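HD domain protein (PDB 4LRL) acts as a deoxyribonucleoside triphosphate triphosphohydrolase of the HD-domain family, whose activity is controlled allosterically by bound nucleotides. Local coordinates at residues 101-106 and 122-127; 115-120 and 236-241; 145-150 and 278-283; 273-278 and 345-350. One frame throughout, in Å; residues are numbered along the deposited sequence.

In the fold
The four contacts form two pairs on opposite sides of the chain's centre. Interactions 1 and 2, their centres 12 Å apart, touch through Phe105, Trp119 and Pro237; both are partly buried, and both set charged side chains at the margin of an apolar centre. Interaction 2 reaches from a loop of the HD domain to a beta hairpin and relies more on backbone atoms. Interactions 3 and 4 are buried, share Ile278 and helix 270-291, and meet where Phe347 packs on Leu279. Interaction 3 pairs apolar packing with one histidine-aspartate bond; interaction 4 has no hydrogen bond between its segments, only packing, and its Arg350 reaches out to dGTP.

Interaction 1 of 4, residues 101-106 and 122-127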
# COMPACT_ATOMS: atom_id res chain seq x y z
N ILE C 101 9.83 17.22 12.96
CA ILE C 101 9.06 18.01 13.93
C ILE C 101 9.73 19.36 14.24
O ILE C 101 9.07 20.39 14.24
CB ILE C 101 8.79 17.23 15.25
CG1 ILE C 101 8.01 15.95 14.93
CG2 ILE C 101 8.02 18.09 16.26
CD1 ILE C 101 7.78 15.02 16.11
N CYS C 102 11.04 19.32 14.50
CA CYS C 102 11.84 20.51 14.76
C CYS C 102 11.79 21.48 13.59
O CYS C 102 11.70 22.69 13.77
CB CYS C 102 13.28 20.13 15.05
SG CYS C 102 13.54 19.33 16.64
N GLU C 103 11.84 20.92 12.38
CA GLU C 103 11.77 21.68 11.15
C GLU C 103 10.43 22.43 11.05
O GLU C 103 10.41 23.63 10.80
CB GLU C 103 11.97 20.74 9.96
CG GLU C 103 12.18 21.43 8.63
CD GLU C 103 13.60 21.95 8.43
OE1 GLU C 103 14.55 21.39 9.01
OE2 GLU C 103 13.76 22.93 7.67
N ILE C 104 9.34 21.70 11.28
CA ILE C 104 7.99 22.27 11.29
C ILE C 104 7.84 23.30 12.41
O ILE C 104 7.28 24.38 12.21
CB ILE C 104 6.93 21.14 11.42
CG1 ILE C 104 6.85 20.33 10.12
CG2 ILE C 104 5.56 21.68 11.78
CD1 ILE C 104 6.28 18.92 10.28
N PHE C 105 8.35 22.97 13.59
CA PHE C 105 8.29 23.85 14.76
C PHE C 105 9.01 25.16 14.47
O PHE C 105 8.52 26.23 14.83
CB PHE C 105 8.94 23.17 15.97
CG PHE C 105 8.00 22.30 16.77
CD1 PHE C 105 8.33 21.92 18.07
CD2 PHE C 105 6.78 21.86 16.24
CE1 PHE C 105 7.48 21.11 18.83
CE2 PHE C 105 5.92 21.05 16.99
CZ PHE C 105 6.27 20.68 18.29
N GLN C 106 10.17 25.06 13.82
CA GLN C 106 10.98 26.25 13.56
C GLN C 106 10.34 27.18 12.54
O GLN C 106 10.30 28.39 12.75
CB GLN C 106 12.42 25.88 13.18
CG GLN C 106 13.32 27.06 12.74
CD GLN C 106 13.33 28.26 13.70
OE1 GLN C 106 13.06 28.13 14.90
NE2 GLN C 106 13.63 29.44 13.16
N ASP C 122 17.51 26.87 19.09
CA ASP C 122 18.76 26.56 19.79
C ASP C 122 18.72 25.15 20.42
O ASP C 122 19.76 24.54 20.64
CB ASP C 122 19.09 27.61 20.86
CG ASP C 122 19.66 28.90 20.27
OD1 ASP C 122 19.63 29.95 20.97
OD2 ASP C 122 20.15 28.87 19.11
N GLU C 123 17.51 24.65 20.67
CA GLU C 123 17.31 23.32 21.25
C GLU C 123 17.41 22.18 20.23
O GLU C 123 17.40 21.02 20.62
CB GLU C 123 15.96 23.24 21.97
CG GLU C 123 15.71 24.33 23.01
CD GLU C 123 16.31 24.02 24.38
OE1 GLU C 123 15.72 24.44 25.38
OE2 GLU C 123 17.37 23.36 24.45
N ARG C 124 17.49 22.51 18.95
CA ARG C 124 17.46 21.48 17.90
C ARG C 124 18.52 20.38 18.08
O ARG C 124 18.18 19.18 18.10
CB ARG C 124 17.56 22.08 16.50
CG ARG C 124 17.66 21.01 15.40
CD ARG C 124 17.56 21.55 13.99
NE ARG C 124 16.32 22.29 13.79
CZ ARG C 124 15.82 22.60 12.60
NH1 ARG C 124 14.69 23.29 12.53
NH2 ARG C 124 16.43 22.24 11.48
N LEU C 125 19.78 20.78 18.21
CA LEU C 125 20.89 19.83 18.24
C LEU C 125 20.82 18.84 19.41
O LEU C 125 20.99 17.65 19.21
CB LEU C 125 22.24 20.53 18.19
CG LEU C 125 23.47 19.62 18.21
CD1 LEU C 125 23.42 18.52 17.12
CD2 LEU C 125 24.75 20.45 18.10
N ILE C 126 20.55 19.35 20.61
CA ILE C 126 20.37 18.49 21.77
C ILE C 126 19.17 17.54 21.62
O ILE C 126 19.21 16.40 22.09
CB ILE C 126 20.25 19.31 23.10
CG1 ILE C 126 20.22 18.37 24.32
CG2 ILE C 126 19.04 20.24 23.09
CD1 ILE C 126 20.06 19.07 25.66
N THR C 127 18.12 18.01 20.95
CA THR C 127 16.92 17.21 20.75
C THR C 127 17.20 16.08 19.75
O THR C 127 16.73 14.95 19.95
CB THR C 127 15.72 18.08 20.31
OG1 THR C 127 15.56 19.19 21.21
CG2 THR C 127 14.44 17.27 20.31
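Arg124, in the first turn of helix 124-133, reaches across to helix 87-108 and makes most of this contact. Its chain runs out extended, with CG anti to the backbone N (chi1 175°), then bends at chi3, which lays the guanidinium along residues 102-106. NE passes 3.9 Å from Cys102 CB. NH1 has Gln106 CB 3.5 Å away, at the edge of the guanidinium and near its plane. NH2 forms a salt bridge with Glu103 OE1 at 3.2 Å, but the hydrogen bond within it is weak and bent, with carboxylate and guanidinium planes 62° apart. The stronger partner of this arginine is Asp121, which pairs with NE; Glu103 in turn uses OE2 for Arg107, so both charges are shared. One turn further on, Thr127 turns its methyl inward, CG2 lying 4.3 Å from Cys102 SG. Its hydroxyl stays within its own helix: OG1 donates to Glu123 O at 2.7 Å, from above the carbonyl plane, and that oxygen also accepts the Thr127 amide. Trp119 touches both Cys102 and Thr127 and helps to bury this inner side. The two helices belong to the all-helical HD domain: 87-108 carries His90, and 124-133 leads straight into His134 and Asp135, all ligands of the nickel ion.

Interaction 2 of 4, residues 115-120 and 236-241; sequences GENGWN and RPYKGG
Lys239 lies alongside Glu116, the two extended chains pointing the same way so that methylenes as well as charges meet. CD of Lys239 runs 4.1 Å from CG of Glu116, and NZ closes a salt bridge on OE1 at 2.7 Å, reaching the carboxylate from its anti side and 34° out of plane. Next to this exposed pair, Asn117 holds the backbone: its OD1 accepts Lys239 N at 3.2 Å, a fairly straight bond (163°) that arrives from above the amide plane. The same oxygen sits 3.6 Å from Tyr238 CB, at the ring edge, with amide and ring nearly coplanar. The residues gripped here form the tip of a two-residue beta hairpin, strands 235-238 and 241-245, closed by a type I turn in which Tyr238 and Gly241 exchange both backbone bonds. With CG between the backbone N and the carbonyl carbon (chi1 76°), the Tyr238 ring folds over that turn, and Gly240 N lies 3.1 Å above one face, toward the rim. Beneath the polar tip, Asn117 O receives a CA-H...O contact from Tyr238 CA at 3.3 Å. Deeper still, Pro237 CG packs against Trp119 CB at 4.1 Å, while the indole NE1 is bonded to Asp121. Gln195 of helix 194-200 spans the two segments, its NE2 donating to Gly118 O and Tyr238 O.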
# COMPACT_ATOMS: atom_id res chain seq x y z
N GLY C 115 6.39 33.66 20.85
CA GLY C 115 7.13 33.96 22.07
C GLY C 115 7.24 32.79 23.03
O GLY C 115 7.88 31.78 22.73
N GLU C 116 6.59 32.95 24.18
CA GLU C 116 6.58 31.99 25.28
C GLU C 116 6.14 30.58 24.86
O GLU C 116 6.79 29.59 25.21
CB GLU C 116 5.64 32.52 26.37
CG GLU C 116 5.96 32.09 27.78
CD GLU C 116 5.50 33.12 28.80
OE1 GLU C 116 4.62 32.78 29.61
OE2 GLU C 116 6.01 34.27 28.77
N ASN C 117 5.03 30.50 24.13
CA ASN C 117 4.48 29.22 23.67
C ASN C 117 5.22 28.62 22.47
O ASN C 117 4.81 27.58 21.94
CB ASN C 117 2.98 29.37 23.35
CG ASN C 117 2.12 29.48 24.61
OD1 ASN C 117 1.71 28.47 25.19
ND2 ASN C 117 1.82 30.71 25.02
N GLY C 118 6.32 29.26 22.06
CA GLY C 118 7.01 28.91 20.82
C GLY C 118 8.22 28.01 20.97
O GLY C 118 8.66 27.71 22.08
N TRP C 119 8.76 27.60 19.83
CA TRP C 119 9.91 26.70 19.78
C TRP C 119 11.20 27.47 19.61
O TRP C 119 11.29 28.37 18.78
CB TRP C 119 9.74 25.69 18.63
CG TRP C 119 10.99 24.96 18.26
CD1 TRP C 119 11.82 25.24 17.22
CD2 TRP C 119 11.57 23.85 18.95
NE1 TRP C 119 12.87 24.36 17.19
CE2 TRP C 119 12.75 23.50 18.25
CE3 TRP C 119 11.21 23.10 20.08
CZ2 TRP C 119 13.57 22.43 18.64
CZ3 TRP C 119 12.03 22.04 20.47
CH2 TRP C 119 13.20 21.72 19.75
N ASN C 120 12.20 27.12 20.41
CA ASN C 120 13.50 27.76 20.36
C ASN C 120 14.52 26.86 19.66
O ASN C 120 15.02 25.90 20.25
CB ASN C 120 13.96 28.10 21.78
CG ASN C 120 15.37 28.64 21.83
OD1 ASN C 120 16.00 28.89 20.80
ND2 ASN C 120 15.89 28.80 23.04
N ARG C 236 2.27 20.78 17.52
CA ARG C 236 2.53 22.16 17.91
C ARG C 236 3.26 22.23 19.26
O ARG C 236 2.97 21.43 20.15
CB ARG C 236 1.20 22.90 17.99
CG ARG C 236 1.27 24.37 18.32
CD ARG C 236 -0.04 24.85 18.91
NE ARG C 236 -0.20 26.29 18.79
CZ ARG C 236 -0.96 26.90 17.88
NH1 ARG C 236 -1.65 26.19 16.99
NH2 ARG C 236 -1.02 28.22 17.86
N PRO C 237 4.20 23.18 19.42
CA PRO C 237 4.72 23.42 20.75
C PRO C 237 3.79 24.35 21.53
O PRO C 237 3.02 25.09 20.94
CB PRO C 237 6.04 24.14 20.48
CG PRO C 237 5.77 24.92 19.24
CD PRO C 237 4.84 24.05 18.41
N TYR C 238 3.87 24.28 22.86
CA TYR C 238 3.32 25.31 23.74
C TYR C 238 4.17 25.33 25.02
O TYR C 238 5.09 24.51 25.18
CB TYR C 238 1.84 25.06 24.05
CG TYR C 238 1.55 23.95 25.03
CD1 TYR C 238 1.14 24.24 26.33
CD2 TYR C 238 1.71 22.61 24.67
CE1 TYR C 238 0.89 23.22 27.25
CE2 TYR C 238 1.45 21.58 25.57
CZ TYR C 238 1.04 21.89 26.86
OH TYR C 238 0.79 20.89 27.76
N LYS C 239 3.85 26.25 25.92
CA LYS C 239 4.63 26.45 27.14
C LYS C 239 4.90 25.16 27.91
O LYS C 239 6.01 24.93 28.38
CB LYS C 239 3.95 27.49 28.04
CG LYS C 239 4.83 28.04 29.14
CD LYS C 239 4.07 29.10 29.91
CE LYS C 239 4.94 29.78 30.94
NZ LYS C 239 4.21 30.91 31.55
N GLY C 240 3.88 24.31 28.02
CA GLY C 240 3.99 23.04 28.74
C GLY C 240 4.40 21.86 27.89
O GLY C 240 4.29 20.71 28.32
N GLY C 241 4.88 22.10 26.67
CA GLY C 241 5.40 21.00 25.87
C GLY C 241 4.91 20.92 24.44
O GLY C 241 5.12 21.85 23.64

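Interaction 3 of 4, residues 145-150 and 278-283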
# COMPACT_ATOMS: atom_id res chain seq x y z
N PHE C 145 16.85 -9.99 29.36
CA PHE C 145 18.18 -9.76 29.92
C PHE C 145 18.13 -9.02 31.26
O PHE C 145 18.87 -9.36 32.19
CB PHE C 145 19.05 -9.01 28.91
CG PHE C 145 20.51 -9.21 29.12
CD1 PHE C 145 21.19 -10.24 28.47
CD2 PHE C 145 21.22 -8.37 29.98
CE1 PHE C 145 22.56 -10.43 28.68
CE2 PHE C 145 22.59 -8.55 30.20
CZ PHE C 145 23.25 -9.59 29.55
N GLU C 146 17.26 -8.01 31.36
CA GLU C 146 17.14 -7.24 32.59
C GLU C 146 16.51 -8.04 33.72
O GLU C 146 16.84 -7.84 34.88
CB GLU C 146 16.38 -5.93 32.36
CG GLU C 146 17.07 -5.02 31.35
CD GLU C 146 16.27 -3.78 30.99
OE1 GLU C 146 16.78 -3.00 30.16
OE2 GLU C 146 15.16 -3.57 31.53
N HIS C 147 15.60 -8.95 33.37
CA HIS C 147 14.99 -9.80 34.38
C HIS C 147 16.01 -10.74 35.03
O HIS C 147 16.03 -10.88 36.25
CB HIS C 147 13.81 -10.60 33.80
CG HIS C 147 13.20 -11.56 34.77
ND1 HIS C 147 13.21 -12.93 34.58
CD2 HIS C 147 12.57 -11.35 35.96
CE1 HIS C 147 12.61 -13.52 35.60
NE2 HIS C 147 12.22 -12.59 36.45
N ILE C 148 16.87 -11.35 34.21
CA ILE C 148 17.85 -12.34 34.69
C ILE C 148 19.11 -11.69 35.27
O ILE C 148 19.62 -12.14 36.31
CB ILE C 148 18.26 -13.34 33.56
CG1 ILE C 148 17.03 -13.98 32.89
CG2 ILE C 148 19.24 -14.40 34.09
CD1 ILE C 148 16.14 -14.81 33.82
N PHE C 149 19.62 -10.66 34.61
CA PHE C 149 20.90 -10.07 35.01
C PHE C 149 20.81 -8.72 35.73
O PHE C 149 21.83 -8.12 36.06
CB PHE C 149 21.85 -9.99 33.82
CG PHE C 149 22.17 -11.32 33.22
CD1 PHE C 149 21.62 -11.70 32.00
CD2 PHE C 149 22.99 -12.22 33.89
CE1 PHE C 149 21.91 -12.94 31.44
CE2 PHE C 149 23.29 -13.47 33.34
CZ PHE C 149 22.75 -13.83 32.11
N ASP C 150 19.58 -8.27 35.98
CA ASP C 150 19.29 -7.04 36.71
C ASP C 150 19.98 -5.78 36.14
O ASP C 150 20.39 -4.89 36.88
CB ASP C 150 19.56 -7.21 38.22
CG ASP C 150 18.57 -6.44 39.09
OD1 ASP C 150 17.48 -6.07 38.57
OD2 ASP C 150 18.87 -6.19 40.28
N ILE C 278 11.23 -19.41 27.10
CA ILE C 278 12.32 -20.36 26.91
C ILE C 278 13.69 -19.68 27.02
O ILE C 278 14.59 -20.18 27.70
CB ILE C 278 12.18 -21.14 25.59
CG1 ILE C 278 11.23 -22.32 25.81
CG2 ILE C 278 13.54 -21.66 25.07
CD1 ILE C 278 10.42 -22.63 24.61
N LEU C 279 13.83 -18.53 26.38
CA LEU C 279 15.03 -17.73 26.50
C LEU C 279 15.31 -17.36 27.97
O LEU C 279 16.45 -17.45 28.44
CB LEU C 279 14.92 -16.46 25.65
CG LEU C 279 16.01 -15.40 25.72
CD1 LEU C 279 17.35 -15.94 25.19
CD2 LEU C 279 15.58 -14.18 24.92
N ASP C 280 14.27 -16.95 28.70
CA ASP C 280 14.41 -16.52 30.09
C ASP C 280 14.99 -17.65 30.91
O ASP C 280 15.98 -17.48 31.63
CB ASP C 280 13.05 -16.05 30.64
CG ASP C 280 13.13 -15.61 32.11
OD1 ASP C 280 13.07 -14.39 32.36
OD2 ASP C 280 13.23 -16.46 33.01
N HIS C 281 14.39 -18.83 30.79
CA HIS C 281 14.76 -19.97 31.60
C HIS C 281 16.11 -20.55 31.19
O HIS C 281 16.87 -21.04 32.03
CB HIS C 281 13.67 -21.03 31.52
CG HIS C 281 12.40 -20.62 32.20
ND1 HIS C 281 11.24 -21.37 32.11
CD2 HIS C 281 12.11 -19.56 33.00
CE1 HIS C 281 10.30 -20.79 32.84
NE2 HIS C 281 10.80 -19.69 33.38
N LEU C 282 16.40 -20.47 29.89
CA LEU C 282 17.69 -20.85 29.33
C LEU C 282 18.83 -20.03 29.94
O LEU C 282 19.84 -20.59 30.36
CB LEU C 282 17.67 -20.66 27.81
CG LEU C 282 18.97 -20.78 27.01
CD1 LEU C 282 19.57 -22.15 27.17
CD2 LEU C 282 18.70 -20.44 25.53
N LEU C 283 18.66 -18.72 30.00
CA LEU C 283 19.68 -17.86 30.58
C LEU C 283 19.76 -18.10 32.08
O LEU C 283 20.84 -18.07 32.67
CB LEU C 283 19.39 -16.38 30.28
CG LEU C 283 19.46 -15.95 28.81
CD1 LEU C 283 18.91 -14.56 28.67
CD2 LEU C 283 20.89 -16.01 28.26
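A histidine-carboxylate hydrogen bond, His147 to Asp280, joins two helices that otherwise meet through apolar side chains. Helix 142-149 of the HD domain here lies against helix 270-291 of the HD-associated region, the short segments running in the same direction but inclined (crossing angle -27°) with axes 9.8 Å apart. His147 places its ring with CG anti to the backbone N (chi1 176°), which swings the ring toward helix 270-291; its rotation about chi2 then turns ND1 to Asp280. ND1 donates to OD1 over 2.7 Å and meets the syn lone pair of that oxygen. The bond is bent at the hydrogen, 139°, and the oxygen stands somewhat out of the imidazole plane. His147 is exposed whereas Asp280 is buried, so the ring gives this enclosed carboxylate a polar partner. On the other side of Ile148 the contact turns hydrophobic. CG1 of Ile148 packs on CB of Leu283 at 4.3 Å, and CD1 of Leu283 approaches CE1 of Phe149 at 4.4 Å, obliquely to the ring. Within helix 142-149, Ile148 CG2 sits 3.9 Å above one face of the Phe149 ring, while CD1 of Phe149 itself lies over the centre of the Phe145 ring. Phe329 of helix 322-332 and Thr144 also pack on Leu283. The methyl CD1 of Ile148 lies over one face of the carboxylate, 3.4 Å from each of Asp280 OD1 and OD2.

Interaction 4 of 4, residues 273-278 and 345-350; sequences RGMEVI and KRFLMR. With DGT (2'-deoxyguanosine-5'-triphosphate), chain R.
Arg350 starts beside Met275 and ends on the bound dGTP. Its CA lies 3.7 Å from the Met275 methyl CE, and although CB points away from helix 270-291, CG still comes within 4.3 Å of Met275 SD. From there the chain runs extended, CG anti to the backbone N (chi1 -168°), and runs along one face of the guanine: CD sits 3.4 Å from O6 of the base, NE lies against C5 and C6, and CZ is near C2 and N3. The guanidinium thus presents one face to the base while its edge turns to the alpha phosphate. NH2 donates to O1A at 2.7 Å in a nearly straight bond (167°); NH1 donates to O5' at 2.9 Å and, weakly, to O1A. NE is bonded to Phe78 O, which helps fix the rotation of the group. Behind the arginine, Met275 is bent at chi2 and chi3, folding CE onto the end of helix 338-348, 3.5 Å from Phe347 O. The Phe347 ring turns its edge to Met275 O, in plane, and Ile278 CG2 packs on Phe347 CB at 3.9 Å. Phe78 meets that ring edge-to-face. Lys354 and Lys446 also bind the nucleotide, and Lys38, Asn60, Gln65 and Arg68 of the second subunit hydrogen-bond to it from across the interface. With dTTP bound close by, this intersubunit nucleotide site is consistent with the allosteric regulation of the enzyme.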
# COMPACT_ATOMS: atom_id res chain seq x y z
N ARG C 273 5.77 -14.72 23.13
CA ARG C 273 6.00 -14.79 24.56
C ARG C 273 6.43 -16.20 25.03
O ARG C 273 7.17 -16.33 26.00
CB ARG C 273 4.79 -14.29 25.33
CG ARG C 273 4.59 -12.78 25.21
CD ARG C 273 3.71 -12.32 26.34
NE ARG C 273 2.30 -12.42 26.00
CZ ARG C 273 1.31 -12.59 26.88
NH1 ARG C 273 1.57 -12.70 28.18
NH2 ARG C 273 0.07 -12.65 26.44
N GLY C 274 5.96 -17.22 24.32
CA GLY C 274 6.42 -18.60 24.53
C GLY C 274 7.91 -18.77 24.30
O GLY C 274 8.58 -19.47 25.06
N MET C 275 8.44 -18.11 23.27
CA MET C 275 9.87 -18.19 22.98
C MET C 275 10.68 -17.40 24.01
O MET C 275 11.80 -17.79 24.38
CB MET C 275 10.16 -17.71 21.56
CG MET C 275 9.65 -18.66 20.47
SD MET C 275 10.50 -20.25 20.52
CE MET C 275 12.12 -19.80 19.90
N GLU C 276 10.12 -16.29 24.46
CA GLU C 276 10.75 -15.46 25.46
C GLU C 276 10.88 -16.21 26.79
O GLU C 276 11.91 -16.12 27.46
CB GLU C 276 9.96 -14.16 25.63
CG GLU C 276 10.70 -13.10 26.41
CD GLU C 276 10.58 -13.26 27.92
OE1 GLU C 276 11.52 -12.83 28.64
OE2 GLU C 276 9.56 -13.82 28.40
N VAL C 277 9.84 -16.96 27.16
CA VAL C 277 9.89 -17.79 28.35
C VAL C 277 11.03 -18.80 28.27
O VAL C 277 11.75 -19.00 29.25
CB VAL C 277 8.52 -18.50 28.66
CG1 VAL C 277 8.69 -19.58 29.71
CG2 VAL C 277 7.48 -17.49 29.13
N ILE C 278 11.23 -19.41 27.10
CA ILE C 278 12.32 -20.36 26.91
C ILE C 278 13.69 -19.68 27.02
O ILE C 278 14.59 -20.18 27.70
CB ILE C 278 12.18 -21.14 25.59
CG1 ILE C 278 11.23 -22.32 25.81
CG2 ILE C 278 13.54 -21.66 25.07
CD1 ILE C 278 10.42 -22.63 24.61
N LYS C 345 18.30 -25.89 22.52
CA LYS C 345 17.73 -26.45 21.29
C LYS C 345 16.35 -25.83 21.00
O LYS C 345 16.06 -25.45 19.86
CB LYS C 345 17.67 -27.98 21.34
CG LYS C 345 17.33 -28.61 19.99
CD LYS C 345 17.78 -30.08 19.89
CE LYS C 345 17.92 -30.50 18.41
NZ LYS C 345 18.44 -31.90 18.19
N ARG C 346 15.53 -25.70 22.04
CA ARG C 346 14.17 -25.15 21.87
C ARG C 346 14.17 -23.72 21.36
O ARG C 346 13.29 -23.35 20.59
CB ARG C 346 13.34 -25.30 23.15
CG ARG C 346 13.05 -26.77 23.47
CD ARG C 346 12.42 -26.98 24.85
NE ARG C 346 11.02 -27.37 24.72
CZ ARG C 346 10.55 -28.59 24.90
NH1 ARG C 346 11.36 -29.58 25.25
NH2 ARG C 346 9.26 -28.82 24.74
N PHE C 347 15.17 -22.94 21.77
CA PHE C 347 15.32 -21.56 21.30
C PHE C 347 15.91 -21.44 19.90
O PHE C 347 15.47 -20.62 19.11
CB PHE C 347 16.15 -20.71 22.27
CG PHE C 347 16.09 -19.24 21.96
CD1 PHE C 347 15.03 -18.46 22.41
CD2 PHE C 347 17.09 -18.63 21.19
CE1 PHE C 347 14.96 -17.10 22.11
CE2 PHE C 347 17.04 -17.26 20.89
CZ PHE C 347 15.98 -16.50 21.34
N LEU C 348 16.93 -22.25 19.60
CA LEU C 348 17.51 -22.22 18.27
C LEU C 348 16.59 -22.81 17.21
O LEU C 348 16.55 -22.32 16.08
CB LEU C 348 18.87 -22.92 18.25
CG LEU C 348 19.98 -22.24 19.05
CD1 LEU C 348 21.12 -23.23 19.28
CD2 LEU C 348 20.49 -20.94 18.38
N MET C 349 15.85 -23.85 17.58
CA MET C 349 15.02 -24.63 16.65
C MET C 349 13.52 -24.23 16.63
O MET C 349 12.73 -24.82 15.89
CB MET C 349 15.15 -26.15 16.94
CG MET C 349 16.58 -26.73 16.90
SD MET C 349 17.63 -25.94 15.67
CE MET C 349 19.20 -26.78 15.89
N ARG C 350 13.17 -23.22 17.44
CA ARG C 350 11.80 -22.70 17.56
C ARG C 350 10.81 -23.74 18.08
O ARG C 350 10.02 -24.31 17.32
CB ARG C 350 11.30 -22.05 16.25
CG ARG C 350 10.01 -21.24 16.40
CD ARG C 350 9.43 -20.82 15.06
NE ARG C 350 8.22 -20.00 15.17
CZ ARG C 350 7.00 -20.45 15.48
NH1 ARG C 350 5.98 -19.61 15.54
NH2 ARG C 350 6.79 -21.73 15.76
PG DGT R . -0.24 -25.00 15.99
O1G DGT R . -1.41 -24.23 15.42
O2G DGT R . -0.64 -26.11 16.95
O3G DGT R . 0.81 -25.40 14.96
O3B DGT R . 0.58 -23.99 16.95
PB DGT R . 0.37 -22.40 16.94
O1B DGT R . -0.35 -22.01 18.20
O2B DGT R . -0.16 -21.96 15.60
O3A DGT R . 1.88 -21.87 17.08
PA DGT R . 2.99 -21.89 15.92
O1A DGT R . 4.28 -22.27 16.59
O2A DGT R . 2.57 -22.64 14.69
O5' DGT R . 3.12 -20.33 15.54
C5' DGT R . 2.01 -19.48 15.29
C4' DGT R . 2.25 -18.66 14.03
O4' DGT R . 3.58 -18.14 13.93
C3' DGT R . 2.10 -19.52 12.78
O3' DGT R . 0.72 -19.78 12.46
C2' DGT R . 2.87 -18.72 11.73
C1' DGT R . 3.90 -17.94 12.54
N9 DGT R . 5.29 -18.37 12.25
C8 DGT R . 6.29 -17.55 11.90
N7 DGT R . 7.46 -18.22 11.70
C5 DGT R . 7.20 -19.52 11.95
C6 DGT R . 7.96 -20.80 11.92
O6 DGT R . 9.17 -20.86 11.63
N1 DGT R . 7.32 -21.92 12.23
C2 DGT R . 6.02 -21.95 12.55
N2 DGT R . 5.49 -23.16 12.84
N3 DGT R . 5.25 -20.84 12.60
C4 DGT R . 5.77 -19.61 12.31